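Local coordinates for protein inactive dihydroorotase-like domain (Chaetomium thermophilum, PDB 5NNL) that is an inactive relative of the dihydroorotases, a domain with the barrel-type fold of the amidohydrolase family, at residues G96-F102 with K126-A132. Numbering follows the deposited sequence.
Sequences GSLFIPF and KPIITDA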
loop_
_atom_site.group_PDB
_atom_site.type_symbol
_atom_site.label_atom_id
_atom_site.label_comp_id
_atom_site.label_asym_id
_atom_site.label_seq_id
_atom_site.Cartn_x
_atom_site.Cartn_y
_atom_site.Cartn_z
ATOM N N GLY A 96 -3.835 -12.139 -5.122
ATOM C CA GLY A 96 -2.422 -11.999 -5.409
ATOM C C GLY A 96 -1.531 -12.071 -4.184
ATOM O O GLY A 96 -0.304 -11.993 -4.310
ATOM N N SER A 97 -2.120 -12.220 -3.000
ATOM C CA SER A 97 -1.329 -12.185 -1.776
ATOM C C SER A 97 -2.188 -12.594 -0.589
ATOM O O SER A 97 -3.415 -12.465 -0.611
ATOM C CB SER A 97 -0.758 -10.791 -1.531
ATOM O OG SER A 97 -1.807 -9.892 -1.219
ATOM N N LEU A 98 -1.515 -13.050 0.465
ATOM C CA LEU A 98 -2.151 -13.360 1.739
ATOM C C LEU A 98 -1.711 -12.349 2.787
ATOM O O LEU A 98 -0.510 -12.149 2.997
ATOM C CB LEU A 98 -1.796 -14.774 2.203
ATOM C CG LEU A 98 -2.226 -15.146 3.626
ATOM C CD1 LEU A 98 -3.735 -15.058 3.755
ATOM C CD2 LEU A 98 -1.735 -16.539 3.995
ATOM N N PHE A 99 -2.682 -11.726 3.448
ATOM C CA PHE A 99 -2.420 -10.779 4.521
ATOM C C PHE A 99 -2.650 -11.453 5.871
ATOM O O PHE A 99 -3.737 -11.986 6.124
ATOM C CB PHE A 99 -3.313 -9.546 4.383
ATOM C CG PHE A 99 -3.096 -8.518 5.456
ATOM C CD1 PHE A 99 -1.861 -7.908 5.612
ATOM C CD2 PHE A 99 -4.128 -8.156 6.303
ATOM C CE1 PHE A 99 -1.662 -6.958 6.598
ATOM C CE2 PHE A 99 -3.933 -7.208 7.290
ATOM C CZ PHE A 99 -2.699 -6.610 7.439
ATOM N N ILE A 100 -1.638 -11.418 6.722
ATOM C CA ILE A 100 -1.694 -12.035 8.047
ATOM C C ILE A 100 -1.562 -10.943 9.092
ATOM O O ILE A 100 -0.454 -10.532 9.446
ATOM C CB ILE A 100 -0.595 -13.099 8.221
ATOM C CG1 ILE A 100 -0.699 -14.157 7.123
ATOM C CG2 ILE A 100 -0.721 -13.740 9.601
ATOM C CD1 ILE A 100 0.357 -15.239 7.198
ATOM N N PRO A 101 -2.673 -10.448 9.633
ATOM C CA PRO A 101 -2.608 -9.623 10.836
ATOM C C PRO A 101 -2.739 -10.486 12.080
ATOM O O PRO A 101 -3.383 -11.536 12.078
ATOM C CB PRO A 101 -3.818 -8.697 10.670
ATOM C CG PRO A 101 -4.848 -9.598 9.992
ATOM C CD PRO A 101 -4.064 -10.615 9.167
ATOM N N PHE A 102 -2.110 -10.034 13.162
ATOM C CA PHE A 102 -2.125 -10.807 14.397
ATOM C C PHE A 102 -3.284 -10.450 15.322
ATOM O O PHE A 102 -3.540 -11.189 16.280
ATOM C CB PHE A 102 -0.801 -10.634 15.141
ATOM C CG PHE A 102 0.260 -11.602 14.711
ATOM C CD1 PHE A 102 0.611 -12.665 15.523
ATOM C CD2 PHE A 102 0.898 -11.458 13.491
ATOM C CE1 PHE A 102 1.585 -13.559 15.136
ATOM C CE2 PHE A 102 1.874 -12.350 13.094
ATOM C CZ PHE A 102 2.219 -13.403 13.919
ATOM N N LYS A 126 3.538 -17.674 -3.669
ATOM C CA LYS A 126 2.552 -16.600 -3.662
ATOM C C LYS A 126 2.814 -15.671 -2.481
ATOM O O LYS A 126 2.965 -16.153 -1.348
ATOM C CB LYS A 126 1.144 -17.178 -3.577
ATOM C CG LYS A 126 0.054 -16.285 -4.168
ATOM C CD LYS A 126 -1.070 -17.101 -4.806
ATOM C CE LYS A 126 -1.352 -16.665 -6.242
ATOM N NZ LYS A 126 -2.089 -15.371 -6.313
ATOM N N PRO A 127 2.884 -14.354 -2.684
ATOM C CA PRO A 127 3.344 -13.465 -1.607
ATOM C C PRO A 127 2.507 -13.554 -0.338
ATOM O O PRO A 127 1.293 -13.768 -0.373
ATOM C CB PRO A 127 3.239 -12.070 -2.233
ATOM C CG PRO A 127 3.349 -12.305 -3.692
ATOM C CD PRO A 127 2.668 -13.616 -3.942
ATOM N N ILE A 128 3.187 -13.368 0.796
ATOM C CA ILE A 128 2.558 -13.212 2.103
ATOM C C ILE A 128 2.984 -11.870 2.681
ATOM O O ILE A 128 4.166 -11.515 2.647
ATOM C CB ILE A 128 2.934 -14.357 3.069
ATOM C CG1 ILE A 128 2.406 -15.691 2.533
ATOM C CG2 ILE A 128 2.378 -14.080 4.472
ATOM C CD1 ILE A 128 2.798 -16.908 3.366
ATOM N N ILE A 129 2.019 -11.137 3.230
ATOM C CA ILE A 129 2.241 -9.796 3.752
ATOM C C ILE A 129 1.660 -9.725 5.158
ATOM O O ILE A 129 0.593 -10.287 5.427
ATOM C CB ILE A 129 1.617 -8.722 2.830
ATOM C CG1 ILE A 129 1.584 -7.354 3.521
ATOM C CG2 ILE A 129 0.218 -9.128 2.402
ATOM C CD1 ILE A 129 1.169 -6.210 2.606
ATOM N N THR A 130 2.370 -9.045 6.057
ATOM C CA THR A 130 1.954 -8.930 7.446
ATOM C C THR A 130 2.236 -7.528 7.962
ATOM O O THR A 130 3.144 -6.844 7.484
ATOM C CB THR A 130 2.675 -9.949 8.345
ATOM O OG1 THR A 130 2.282 -9.745 9.706
ATOM C CG2 THR A 130 4.193 -9.809 8.224
ATOM N N ASP A 131 1.443 -7.106 8.949
ATOM C CA ASP A 131 1.703 -5.883 9.697
ATOM C C ASP A 131 2.154 -6.179 11.125
ATOM O O ASP A 131 2.030 -5.319 12.004
ATOM C CB ASP A 131 0.464 -4.984 9.702
ATOM C CG ASP A 131 -0.730 -5.628 10.379
ATOM O OD1 ASP A 131 -0.651 -6.824 10.735
ATOM O OD2 ASP A 131 -1.751 -4.933 10.558
ATOM N N ALA A 132 2.680 -7.380 11.367
ATOM C CA ALA A 132 3.093 -7.777 12.707
ATOM C C ALA A 132 4.168 -6.837 13.243
ATOM O O ALA A 132 4.959 -6.267 12.487
ATOM C CB ALA A 132 3.618 -9.214 12.696
HETATM O O HOH W 1 -0.261 -7.852 13.363
#
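Strands 98-100 and 128-130 are neighbours in the parallel beta/alpha barrel of this dihydroorotase-like domain, joined through helix 111-121 in a beta-alpha-beta crossover. Their axes approach to 4.6 Å with 28° between directions, and the register pairs Leu98 with Ile128 and Phe99 with Ile129. Three backbone hydrogen bonds define the parallel pairing: Leu98 N to Pro127 O (3.0 Å, 161° at the hydrogen), Ile129 N to Leu98 O (2.7 Å, 167°) and Ile100 N to Ile129 O (2.8 Å, 162°). The same carbonyls also receive CA-H...O contacts, the shortest from Phe99 CA to Ile129 O at 3.2 Å. On the edges turned away from each other, Phe99 makes backbone hydrogen bonds with Ile78 and Ala80, and Ile128 and Thr130 with His152, so both strands are interior to the sheet.

Leu98, Ile100 and Ile128 share one face, with Ile100 CD1 3.6 Å from Ile128 CG2; Leu98 and Ile100 pack against helix 111-121, and Leu98 and Ile128 touch Trp122. On the other face Phe99 CD1 lies 4.0 Å from Ile129 CG2. Near the start, Ser97 OG is satisfied by Ser77 and Arg43, and Lys126 NZ by the carbonyl of Ala92.

Towards the C-terminal ends of the segments a side chain and a water join the backbone bonds. Thr130 OG1 donates to Ile100 O (2.9 Å) while accepting from Ala132 N (2.9 Å, 149°), forming an ST turn. Direct approach of Phe102 N to Asp131 OD1 is 4.3 Å, too long to bond; one water spans it, accepting from Phe102 N at 2.9 Å and donating to Asp131 OD1 at 2.8 Å.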